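Long-range contacts in 6-phospho-beta-glucosidase BglT (Thermotoga maritima, PDB 1UP7), which hydrolyses cellobiose 6'-phosphate to glucose 6-phosphate and glucose, using NAD(+) and a manganese ion as cofactors: residues G10-V19 with K43-L54; A301-T309 with Y339-T347. One frame throughout, in Å; residues are numbered along the deposited sequence.

The two contacts lie in two different parts of the enzyme. Interaction 1 comes first along the chain and belongs to the NAD-binding Rossmann part, where helices 15-25 and 41-55 follow successive strands of the six-stranded parallel sheet. Interaction 2 opens only after interaction 1 has closed, in the C-terminal domain of the family 4 glycosidase, and sets helix 296-308 against the hairpin of strands 333-341 and 344-347. Their centres are about 25 Å apart; the nearest atoms come within about 5 Å without touching. Interaction 1 borders the NAD site, whereas interaction 2 joins helix and hairpin close to a second subunit, and L303 and L307 there also touch strand 160-162 of the parallel sheet.

Interaction 1 of 2, residues G10-V19 with K43-L54; sequences GGSSYTPELV and KQKIVVDFVKRL. With NAD (nicotinamide-adenine-dinucleotide), chain I.
V47 fits against the glycine loop and the helix start that follows it: its CG1 lies 3.7 Å from T15 CB, close to the carbonyl oxygens of G10 and S12. One turn further on, V51 CG1, anti to its own backbone N (chi1 169°), reaches V19 CG2 at 3.6 Å, while V51 CG2 turns to T15 CG2. P16 CB meets the F50 ring obliquely at CE2 (3.8 Å). This buried apolar seam is the close-packed part of the contact, and strand 33-37 adds F36 against T15 and V19. At the glycines the two backbones almost meet, with G11 CA 3.7 Å from Q44 CA, and G11 C lies 3.3 Å from NAD O3B.

The arrangement is that of a Rossmann fold, in which a glycine-rich loop after the first strand runs alongside the dinucleotide's diphosphate and leads into a helix. S12 OG makes two bonds, donating to NAD O2N at 2.6 Å and accepting the capping bond from Y14 N. The first bond of the Y14 side chain points away from helix 41-55, and its ring lays one face over the nicotinamide, with NAD C4N 3.3 Å above the plane, offset toward the rim.

The contact loosens at the partly exposed L54, whose CD1 stays 4.2 Å from P16 CB. At the other end, by the cofactor, partly exposed K43 makes weak bonds from NZ to G11 O and NAD O3B, with E271 a long ion-pair partner.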
loop_
_atom_site.group_PDB
_atom_site.type_symbol
_atom_site.label_atom_id
_atom_site.label_comp_id
_atom_site.label_asym_id
_atom_site.label_seq_id
_atom_site.Cartn_x
_atom_site.Cartn_y
_atom_site.Cartn_z
ATOM N N GLY A 10 -35.539 8.025 -21.294
ATOM C CA GLY A 10 -36.135 9.301 -21.618
ATOM C C GLY A 10 -37.518 9.526 -21.028
ATOM O O GLY A 10 -37.936 10.668 -20.801
ATOM N N GLY A 11 -38.240 8.446 -20.766
ATOM C CA GLY A 11 -39.548 8.561 -20.155
ATOM C C GLY A 11 -39.555 8.900 -18.675
ATOM O O GLY A 11 -40.636 9.034 -18.114
ATOM N N SER A 12 -38.387 9.033 -18.029
ATOM C CA SER A 12 -38.349 9.455 -16.631
ATOM C C SER A 12 -39.084 10.778 -16.426
ATOM O O SER A 12 -39.029 11.690 -17.252
ATOM C CB SER A 12 -36.923 9.603 -16.074
ATOM O OG SER A 12 -36.954 10.390 -14.896
ATOM N N SER A 13 -39.774 10.884 -15.300
ATOM C CA SER A 13 -40.458 12.132 -14.981
ATOM C C SER A 13 -39.508 13.267 -14.609
ATOM O O SER A 13 -39.946 14.416 -14.563
ATOM C CB SER A 13 -41.587 11.949 -13.965
ATOM O OG SER A 13 -41.082 11.647 -12.682
ATOM N N TYR A 14 -38.219 12.965 -14.414
ATOM C CA TYR A 14 -37.211 14.012 -14.187
ATOM C C TYR A 14 -36.613 14.594 -15.479
ATOM O O TYR A 14 -35.878 15.611 -15.417
ATOM C CB TYR A 14 -36.030 13.519 -13.325
ATOM C CG TYR A 14 -36.334 13.047 -11.934
ATOM C CD1 TYR A 14 -36.631 13.945 -10.898
ATOM C CD2 TYR A 14 -36.284 11.685 -11.632
ATOM C CE1 TYR A 14 -36.891 13.467 -9.593
ATOM C CE2 TYR A 14 -36.540 11.209 -10.355
ATOM C CZ TYR A 14 -36.834 12.098 -9.343
ATOM O OH TYR A 14 -37.056 11.570 -8.086
ATOM N N THR A 15 -36.899 13.947 -16.618
ATOM C CA THR A 15 -36.328 14.358 -17.911
ATOM C C THR A 15 -36.443 15.887 -18.187
ATOM O O THR A 15 -35.464 16.497 -18.586
ATOM C CB THR A 15 -36.929 13.501 -19.045
ATOM O OG1 THR A 15 -36.325 12.202 -19.017
ATOM C CG2 THR A 15 -36.581 14.057 -20.418
ATOM N N PRO A 16 -37.608 16.501 -17.940
ATOM C CA PRO A 16 -37.768 17.940 -18.166
ATOM C C PRO A 16 -36.740 18.749 -17.386
ATOM O O PRO A 16 -36.193 19.705 -17.925
ATOM C CB PRO A 16 -39.182 18.232 -17.631
ATOM C CG PRO A 16 -39.903 16.932 -17.755
ATOM C CD PRO A 16 -38.855 15.918 -17.388
ATOM N N GLU A 17 -36.462 18.358 -16.145
ATOM C CA GLU A 17 -35.427 19.027 -15.350
ATOM C C GLU A 17 -34.034 18.806 -15.920
ATOM O O GLU A 17 -33.239 19.744 -15.992
ATOM C CB GLU A 17 -35.508 18.611 -13.860
ATOM C CG GLU A 17 -35.103 19.679 -12.849
ATOM C CD GLU A 17 -36.087 20.854 -12.717
ATOM O OE1 GLU A 17 -37.319 20.654 -12.488
ATOM O OE2 GLU A 17 -35.612 22.014 -12.806
ATOM N N LEU A 18 -33.721 17.586 -16.344
ATOM C CA LEU A 18 -32.452 17.367 -17.034
ATOM C C LEU A 18 -32.284 18.289 -18.237
ATOM O O LEU A 18 -31.237 18.912 -18.418
ATOM C CB LEU A 18 -32.307 15.930 -17.475
ATOM C CG LEU A 18 -31.044 15.618 -18.269
ATOM C CD1 LEU A 18 -29.825 15.576 -17.356
ATOM C CD2 LEU A 18 -31.290 14.275 -18.963
ATOM N N VAL A 19 -33.337 18.386 -19.031
ATOM C CA VAL A 19 -33.342 19.207 -20.224
ATOM C C VAL A 19 -33.134 20.705 -19.899
ATOM O O VAL A 19 -32.371 21.412 -20.584
ATOM C CB VAL A 19 -34.637 18.929 -21.014
ATOM C CG1 VAL A 19 -34.888 19.978 -22.029
ATOM C CG2 VAL A 19 -34.520 17.554 -21.666
ATOM N N LYS A 43 -44.824 6.200 -23.135
ATOM C CA LYS A 43 -44.546 7.048 -21.989
ATOM C C LYS A 43 -43.501 8.107 -22.360
ATOM O O LYS A 43 -43.674 9.285 -22.052
ATOM C CB LYS A 43 -44.102 6.213 -20.806
ATOM C CG LYS A 43 -44.071 6.967 -19.483
ATOM C CD LYS A 43 -42.853 6.541 -18.697
ATOM C CE LYS A 43 -43.147 6.101 -17.272
ATOM N NZ LYS A 43 -41.920 6.449 -16.411
ATOM N N GLN A 44 -42.437 7.695 -23.036
ATOM C CA GLN A 44 -41.388 8.622 -23.404
ATOM C C GLN A 44 -41.887 9.733 -24.356
ATOM O O GLN A 44 -41.467 10.896 -24.248
ATOM C CB GLN A 44 -40.218 7.883 -23.993
ATOM C CG GLN A 44 -39.223 8.798 -24.599
ATOM C CD GLN A 44 -37.982 8.088 -25.006
ATOM O OE1 GLN A 44 -36.965 8.174 -24.324
ATOM N NE2 GLN A 44 -38.049 7.372 -26.104
ATOM N N LYS A 45 -42.793 9.376 -25.261
ATOM C CA LYS A 45 -43.284 10.306 -26.268
ATOM C C LYS A 45 -43.987 11.517 -25.635
ATOM O O LYS A 45 -43.804 12.651 -26.080
ATOM C CB LYS A 45 -44.209 9.583 -27.246
ATOM C CG LYS A 45 -45.083 10.481 -28.116
ATOM C CD LYS A 45 -44.305 10.982 -29.336
ATOM C CE LYS A 45 -45.257 11.615 -30.369
ATOM N NZ LYS A 45 -44.539 12.641 -31.194
ATOM N N ILE A 46 -44.785 11.276 -24.594
ATOM C CA ILE A 46 -45.427 12.362 -23.854
ATOM C C ILE A 46 -44.370 13.280 -23.239
ATOM O O ILE A 46 -44.448 14.497 -23.387
ATOM C CB ILE A 46 -46.392 11.830 -22.751
ATOM C CG1 ILE A 46 -47.682 11.276 -23.365
ATOM C CG2 ILE A 46 -46.730 12.918 -21.719
ATOM C CD1 ILE A 46 -48.222 10.052 -22.574
ATOM N N VAL A 47 -43.376 12.697 -22.585
ATOM C CA VAL A 47 -42.333 13.474 -21.949
ATOM C C VAL A 47 -41.492 14.258 -22.962
ATOM O O VAL A 47 -41.233 15.442 -22.750
ATOM C CB VAL A 47 -41.455 12.588 -21.036
ATOM C CG1 VAL A 47 -40.364 13.420 -20.390
ATOM C CG2 VAL A 47 -42.313 11.896 -19.991
ATOM N N VAL A 48 -41.098 13.607 -24.061
ATOM C CA VAL A 48 -40.283 14.245 -25.101
ATOM C C VAL A 48 -41.045 15.346 -25.873
ATOM O O VAL A 48 -40.446 16.361 -26.274
ATOM C CB VAL A 48 -39.611 13.222 -26.026
ATOM C CG1 VAL A 48 -38.974 13.899 -27.247
ATOM C CG2 VAL A 48 -38.557 12.443 -25.234
ATOM N N ASP A 49 -42.356 15.184 -26.044
ATOM C CA ASP A 49 -43.143 16.243 -26.668
ATOM C C ASP A 49 -43.146 17.480 -25.782
ATOM O O ASP A 49 -43.070 18.599 -26.272
ATOM C CB ASP A 49 -44.598 15.847 -26.909
ATOM C CG ASP A 49 -44.778 14.977 -28.126
ATOM O OD1 ASP A 49 -43.822 14.832 -28.914
ATOM O OD2 ASP A 49 -45.846 14.372 -28.364
ATOM N N PHE A 50 -43.259 17.273 -24.470
ATOM C CA PHE A 50 -43.134 18.362 -23.510
ATOM C C PHE A 50 -41.718 18.974 -23.572
ATOM O O PHE A 50 -41.582 20.197 -23.630
ATOM C CB PHE A 50 -43.526 17.887 -22.097
ATOM C CG PHE A 50 -43.325 18.911 -20.994
ATOM C CD1 PHE A 50 -43.699 20.241 -21.150
ATOM C CD2 PHE A 50 -42.803 18.519 -19.767
ATOM C CE1 PHE A 50 -43.528 21.175 -20.107
ATOM C CE2 PHE A 50 -42.644 19.442 -18.725
ATOM C CZ PHE A 50 -42.996 20.773 -18.904
ATOM N N VAL A 51 -40.692 18.128 -23.610
ATOM C CA VAL A 51 -39.311 18.576 -23.780
ATOM C C VAL A 51 -39.125 19.498 -24.984
ATOM O O VAL A 51 -38.504 20.568 -24.844
ATOM C CB VAL A 51 -38.293 17.386 -23.850
ATOM C CG1 VAL A 51 -36.903 17.875 -24.299
ATOM C CG2 VAL A 51 -38.203 16.701 -22.527
ATOM N N LYS A 52 -39.674 19.095 -26.139
ATOM C CA LYS A 52 -39.590 19.880 -27.375
ATOM C C LYS A 52 -40.190 21.262 -27.197
ATOM O O LYS A 52 -39.702 22.248 -27.766
ATOM C CB LYS A 52 -40.302 19.180 -28.540
ATOM C CG LYS A 52 -39.537 18.022 -29.163
ATOM C CD LYS A 52 -40.149 17.616 -30.486
ATOM C CE LYS A 52 -39.442 16.388 -31.074
ATOM N NZ LYS A 52 -40.132 15.052 -30.866
ATOM N N ARG A 53 -41.266 21.334 -26.425
ATOM C CA ARG A 53 -41.929 22.605 -26.128
ATOM C C ARG A 53 -41.002 23.507 -25.285
ATOM O O ARG A 53 -40.977 24.718 -25.478
ATOM C CB ARG A 53 -43.226 22.352 -25.378
ATOM C CG ARG A 53 -44.502 22.796 -26.057
ATOM C CD ARG A 53 -45.685 21.830 -25.978
ATOM N NE ARG A 53 -46.065 21.443 -24.615
ATOM C CZ ARG A 53 -46.350 20.183 -24.230
ATOM N NH1 ARG A 53 -46.307 19.179 -25.082
ATOM N NH2 ARG A 53 -46.693 19.931 -22.981
ATOM N N LEU A 54 -40.232 22.922 -24.365
ATOM C CA LEU A 54 -39.296 23.692 -23.542
ATOM C C LEU A 54 -38.015 24.093 -24.268
ATOM O O LEU A 54 -37.442 25.144 -23.971
ATOM C CB LEU A 54 -38.881 22.953 -22.246
ATOM C CG LEU A 54 -39.939 22.510 -21.233
ATOM C CD1 LEU A 54 -39.449 21.308 -20.472
ATOM C CD2 LEU A 54 -40.366 23.645 -20.293
HETATM P PA NAD I . -38.532 5.622 -13.608
HETATM O O1A NAD I . -39.309 4.466 -13.119
HETATM O O2A NAD I . -39.366 6.810 -14.134
HETATM O O5B NAD I . -37.601 5.013 -14.786
HETATM C C5B NAD I . -37.080 5.864 -15.773
HETATM C C4B NAD I . -37.341 5.288 -17.158
HETATM O O4B NAD I . -36.508 4.155 -17.394
HETATM C C3B NAD I . -38.771 4.826 -17.409
HETATM O O3B NAD I . -39.309 5.623 -18.454
HETATM C C2B NAD I . -38.640 3.364 -17.838
HETATM O O2B NAD I . -39.524 3.030 -18.887
HETATM C C1B NAD I . -37.208 3.344 -18.342
HETATM N N9A NAD I . -36.578 2.028 -18.383
HETATM C C8A NAD I . -36.735 0.941 -17.543
HETATM N N7A NAD I . -35.894 -0.017 -17.990
HETATM C C5A NAD I . -35.179 0.438 -19.036
HETATM C C6A NAD I . -34.212 -0.123 -19.860
HETATM N N6A NAD I . -33.782 -1.368 -19.687
HETATM N N1A NAD I . -33.685 0.636 -20.898
HETATM C C2A NAD I . -34.130 1.928 -21.120
HETATM N N3A NAD I . -35.109 2.460 -20.316
HETATM C C4A NAD I . -35.617 1.725 -19.301
HETATM O O3 NAD I . -37.605 6.075 -12.374
HETATM P PN NAD I . -36.896 7.489 -12.117
HETATM O O1N NAD I . -37.476 7.934 -10.825
HETATM O O2N NAD I . -36.913 8.371 -13.264
HETATM O O5D NAD I . -35.351 7.120 -11.931
HETATM C C5D NAD I . -34.615 6.274 -12.795
HETATM C C4D NAD I . -33.351 5.818 -12.049
HETATM O O4D NAD I . -32.505 6.906 -11.678
HETATM C C3D NAD I . -33.681 5.099 -10.749
HETATM O O3D NAD I . -32.788 4.030 -10.675
HETATM C C2D NAD I . -33.399 6.123 -9.654
HETATM O O2D NAD I . -33.016 5.576 -8.403
HETATM C C1D NAD I . -32.351 7.028 -10.260
HETATM N N1N NAD I . -32.680 8.432 -9.998
HETATM C C2N NAD I . -32.716 9.239 -11.114
HETATM C C3N NAD I . -33.010 10.577 -11.020
HETATM C C7N NAD I . -33.051 11.398 -12.288
HETATM O O7N NAD I . -32.458 12.678 -12.389
HETATM N N7N NAD I . -33.669 10.871 -13.357
HETATM C C4N NAD I . -33.272 11.092 -9.748
HETATM C C5N NAD I . -33.232 10.285 -8.593
HETATM C C6N NAD I . -32.929 8.930 -8.737
#

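Interaction 2 of 2, residues A301-T309 with Y339-T347; sequences AHLIRDLET and YVRSGRVHT
A tight beta-hairpin closes over the C-terminal end of helix 296-308, its type I' turn running from R341 to R344. L307 lies at the heart of the contact. The first bond of its side chain points away from the hairpin, but with chi1 -116° and chi2 near 0°, a strained conformation as modelled, CD1 comes back to 3.5 Å from V340 CG1, where the two side chains slant across each other. L303, one helical turn earlier, meets the same valine nearly at a right angle through its CD1. V340 therefore presents both methyls to the helix, and I161 of strand 160-162 lies against the two leucines.

The polar half of the contact joins the helix end to the turn. S342 N donates to T309 O at 2.9 Å, nearly in line with the carbonyl (C=O...N angle 164°), and G343 N gives L307 O a weaker, more bent bond. The hydroxyl of S342 has its hydrogen bond with D310, which also holds R341 through a salt bridge; R341 reaches E183 O of the second subunit as well. On the helix, D306 forms a salt bridge with R305 NH1, and its OD2 also has a hydrogen bond with H315. G343 lies in the left-handed region (phi 81°), and R341 and R344 exchange both backbone hydrogen bonds, the mark of a two-residue (2:2) beta-hairpin with a type I' turn.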
loop_
_atom_site.group_PDB
_atom_site.type_symbol
_atom_site.label_atom_id
_atom_site.label_comp_id
_atom_site.label_asym_id
_atom_site.label_seq_id
_atom_site.Cartn_x
_atom_site.Cartn_y
_atom_site.Cartn_z
ATOM N N ALA A 301 -25.613 18.221 -15.744
ATOM C CA ALA A 301 -25.352 19.243 -16.744
ATOM C C ALA A 301 -24.051 19.986 -16.438
ATOM O O ALA A 301 -23.245 20.235 -17.348
ATOM C CB ALA A 301 -26.532 20.229 -16.831
ATOM N N HIS A 302 -23.873 20.342 -15.167
ATOM C CA HIS A 302 -22.669 21.004 -14.698
ATOM C C HIS A 302 -21.438 20.107 -14.915
ATOM O O HIS A 302 -20.400 20.586 -15.387
ATOM C CB HIS A 302 -22.840 21.420 -13.226
ATOM C CG HIS A 302 -23.546 22.733 -13.055
ATOM N ND1 HIS A 302 -23.237 23.624 -12.042
ATOM C CD2 HIS A 302 -24.530 23.321 -13.785
ATOM C CE1 HIS A 302 -24.006 24.695 -12.149
ATOM N NE2 HIS A 302 -24.798 24.534 -13.197
ATOM N N LEU A 303 -21.582 18.811 -14.615
ATOM C CA LEU A 303 -20.539 17.816 -14.880
ATOM C C LEU A 303 -20.151 17.778 -16.363
ATOM O O LEU A 303 -18.970 17.861 -16.710
ATOM C CB LEU A 303 -20.940 16.419 -14.389
ATOM C CG LEU A 303 -19.861 15.359 -14.677
ATOM C CD1 LEU A 303 -18.508 15.700 -13.974
ATOM C CD2 LEU A 303 -20.312 13.905 -14.362
ATOM N N ILE A 304 -21.159 17.693 -17.231
ATOM C CA ILE A 304 -20.941 17.642 -18.674
ATOM C C ILE A 304 -20.286 18.944 -19.196
ATOM O O ILE A 304 -19.364 18.916 -19.992
ATOM C CB ILE A 304 -22.277 17.291 -19.426
ATOM C CG1 ILE A 304 -22.585 15.808 -19.304
ATOM C CG2 ILE A 304 -22.209 17.655 -20.924
ATOM C CD1 ILE A 304 -24.019 15.411 -19.750
ATOM N N ARG A 305 -20.776 20.076 -18.721
ATOM C CA ARG A 305 -20.214 21.378 -19.023
ATOM C C ARG A 305 -18.707 21.427 -18.713
ATOM O O ARG A 305 -17.915 21.838 -19.556
ATOM C CB ARG A 305 -20.981 22.432 -18.221
ATOM C CG ARG A 305 -20.665 23.888 -18.510
ATOM C CD ARG A 305 -20.086 24.625 -17.298
ATOM N NE ARG A 305 -21.091 25.152 -16.394
ATOM C CZ ARG A 305 -21.138 24.941 -15.072
ATOM N NH1 ARG A 305 -20.252 24.177 -14.432
ATOM N NH2 ARG A 305 -22.108 25.506 -14.380
ATOM N N ASP A 306 -18.305 20.984 -17.524
ATOM C CA ASP A 306 -16.904 21.115 -17.091
ATOM C C ASP A 306 -16.040 19.985 -17.662
ATOM O O ASP A 306 -14.826 20.092 -17.734
ATOM C CB ASP A 306 -16.790 21.234 -15.562
ATOM C CG ASP A 306 -17.594 22.389 -15.017
ATOM O OD1 ASP A 306 -17.804 23.355 -15.783
ATOM O OD2 ASP A 306 -18.086 22.438 -13.860
ATOM N N LEU A 307 -16.682 18.920 -18.103
ATOM C CA LEU A 307 -16.007 17.883 -18.889
ATOM C C LEU A 307 -15.732 18.387 -20.302
ATOM O O LEU A 307 -14.778 17.949 -20.941
ATOM C CB LEU A 307 -16.882 16.641 -18.960
ATOM C CG LEU A 307 -16.522 15.266 -18.374
ATOM C CD1 LEU A 307 -15.213 15.174 -17.634
ATOM C CD2 LEU A 307 -17.624 14.791 -17.532
ATOM N N GLU A 308 -16.545 19.330 -20.775
ATOM C CA GLU A 308 -16.365 19.915 -22.114
ATOM C C GLU A 308 -15.379 21.072 -22.208
ATOM O O GLU A 308 -14.781 21.239 -23.241
ATOM C CB GLU A 308 -17.712 20.367 -22.698
ATOM C CG GLU A 308 -18.512 19.229 -23.276
ATOM C CD GLU A 308 -17.820 18.650 -24.487
ATOM O OE1 GLU A 308 -17.785 19.361 -25.518
ATOM O OE2 GLU A 308 -17.287 17.509 -24.402
ATOM N N THR A 309 -15.227 21.876 -21.161
ATOM C CA THR A 309 -14.262 22.982 -21.199
ATOM C C THR A 309 -12.914 22.560 -20.617
ATOM O O THR A 309 -12.752 21.452 -20.088
ATOM C CB THR A 309 -14.750 24.186 -20.378
ATOM O OG1 THR A 309 -14.847 23.775 -19.002
ATOM C CG2 THR A 309 -16.150 24.627 -20.806
ATOM N N TYR A 339 -11.297 17.047 -9.628
ATOM C CA TYR A 339 -10.971 18.140 -10.513
ATOM C C TYR A 339 -11.362 17.657 -11.905
ATOM O O TYR A 339 -10.842 16.668 -12.415
ATOM C CB TYR A 339 -9.485 18.440 -10.434
ATOM C CG TYR A 339 -8.994 19.507 -11.376
ATOM C CD1 TYR A 339 -9.256 20.854 -11.135
ATOM C CD2 TYR A 339 -8.221 19.177 -12.485
ATOM C CE1 TYR A 339 -8.782 21.830 -11.966
ATOM C CE2 TYR A 339 -7.715 20.156 -13.327
ATOM C CZ TYR A 339 -8.006 21.484 -13.067
ATOM O OH TYR A 339 -7.524 22.464 -13.907
ATOM N N VAL A 340 -12.316 18.336 -12.501
ATOM C CA VAL A 340 -12.918 17.846 -13.729
ATOM C C VAL A 340 -12.526 18.808 -14.858
ATOM O O VAL A 340 -12.785 20.022 -14.793
ATOM C CB VAL A 340 -14.463 17.698 -13.588
ATOM C CG1 VAL A 340 -15.109 17.364 -14.922
ATOM C CG2 VAL A 340 -14.823 16.632 -12.557
ATOM N N ARG A 341 -11.859 18.272 -15.875
ATOM C CA ARG A 341 -11.329 19.132 -16.926
ATOM C C ARG A 341 -11.135 18.360 -18.209
ATOM O O ARG A 341 -10.482 17.326 -18.222
ATOM C CB ARG A 341 -10.009 19.721 -16.459
ATOM C CG ARG A 341 -9.238 20.508 -17.450
ATOM C CD ARG A 341 -8.052 21.191 -16.775
ATOM N NE ARG A 341 -7.283 21.949 -17.756
ATOM C CZ ARG A 341 -6.313 22.804 -17.476
ATOM N NH1 ARG A 341 -5.971 23.057 -16.215
ATOM N NH2 ARG A 341 -5.700 23.422 -18.480
ATOM N N SER A 342 -11.703 18.875 -19.291
ATOM C CA SER A 342 -11.445 18.373 -20.646
ATOM C C SER A 342 -11.544 16.857 -20.788
ATOM O O SER A 342 -10.614 16.195 -21.236
ATOM C CB SER A 342 -10.090 18.827 -21.148
ATOM O OG SER A 342 -10.147 20.200 -21.474
ATOM N N GLY A 343 -12.676 16.301 -20.411
ATOM C CA GLY A 343 -12.887 14.880 -20.546
ATOM C C GLY A 343 -12.280 14.020 -19.446
ATOM O O GLY A 343 -12.461 12.802 -19.461
ATOM N N ARG A 344 -11.552 14.616 -18.501
ATOM C CA ARG A 344 -10.921 13.797 -17.443
ATOM C C ARG A 344 -11.335 14.204 -16.034
ATOM O O ARG A 344 -11.740 15.341 -15.783
ATOM C CB ARG A 344 -9.388 13.719 -17.592
ATOM C CG ARG A 344 -8.821 13.723 -19.033
ATOM C CD ARG A 344 -7.284 14.051 -19.055
ATOM N NE ARG A 344 -6.892 15.311 -19.739
ATOM C CZ ARG A 344 -6.747 16.508 -19.149
ATOM N NH1 ARG A 344 -7.005 16.668 -17.848
ATOM N NH2 ARG A 344 -6.383 17.558 -19.882
ATOM N N VAL A 345 -11.239 13.240 -15.135
ATOM C CA VAL A 345 -11.686 13.369 -13.773
ATOM C C VAL A 345 -10.434 13.086 -12.967
ATOM O O VAL A 345 -9.888 12.007 -13.069
ATOM C CB VAL A 345 -12.822 12.324 -13.479
ATOM C CG1 VAL A 345 -13.106 12.163 -11.990
ATOM C CG2 VAL A 345 -14.096 12.749 -14.158
ATOM N N HIS A 346 -9.942 14.055 -12.208
ATOM C CA HIS A 346 -8.791 13.787 -11.370
ATOM C C HIS A 346 -9.188 13.894 -9.915
ATOM O O HIS A 346 -9.777 14.858 -9.456
ATOM C CB HIS A 346 -7.632 14.714 -11.686
ATOM C CG HIS A 346 -7.210 14.675 -13.118
ATOM N ND1 HIS A 346 -6.304 13.753 -13.603
ATOM C CD2 HIS A 346 -7.565 15.446 -14.173
ATOM C CE1 HIS A 346 -6.139 13.947 -14.900
ATOM N NE2 HIS A 346 -6.886 14.973 -15.267
ATOM N N THR A 347 -8.846 12.872 -9.208
ATOM C CA THR A 347 -8.980 12.798 -7.788
ATOM C C THR A 347 -8.017 13.763 -7.044
ATOM O O THR A 347 -6.875 13.967 -7.460
ATOM C CB THR A 347 -8.772 11.300 -7.501
ATOM O OG1 THR A 347 -10.068 10.682 -7.347
ATOM C CG2 THR A 347 -8.077 11.065 -6.268
#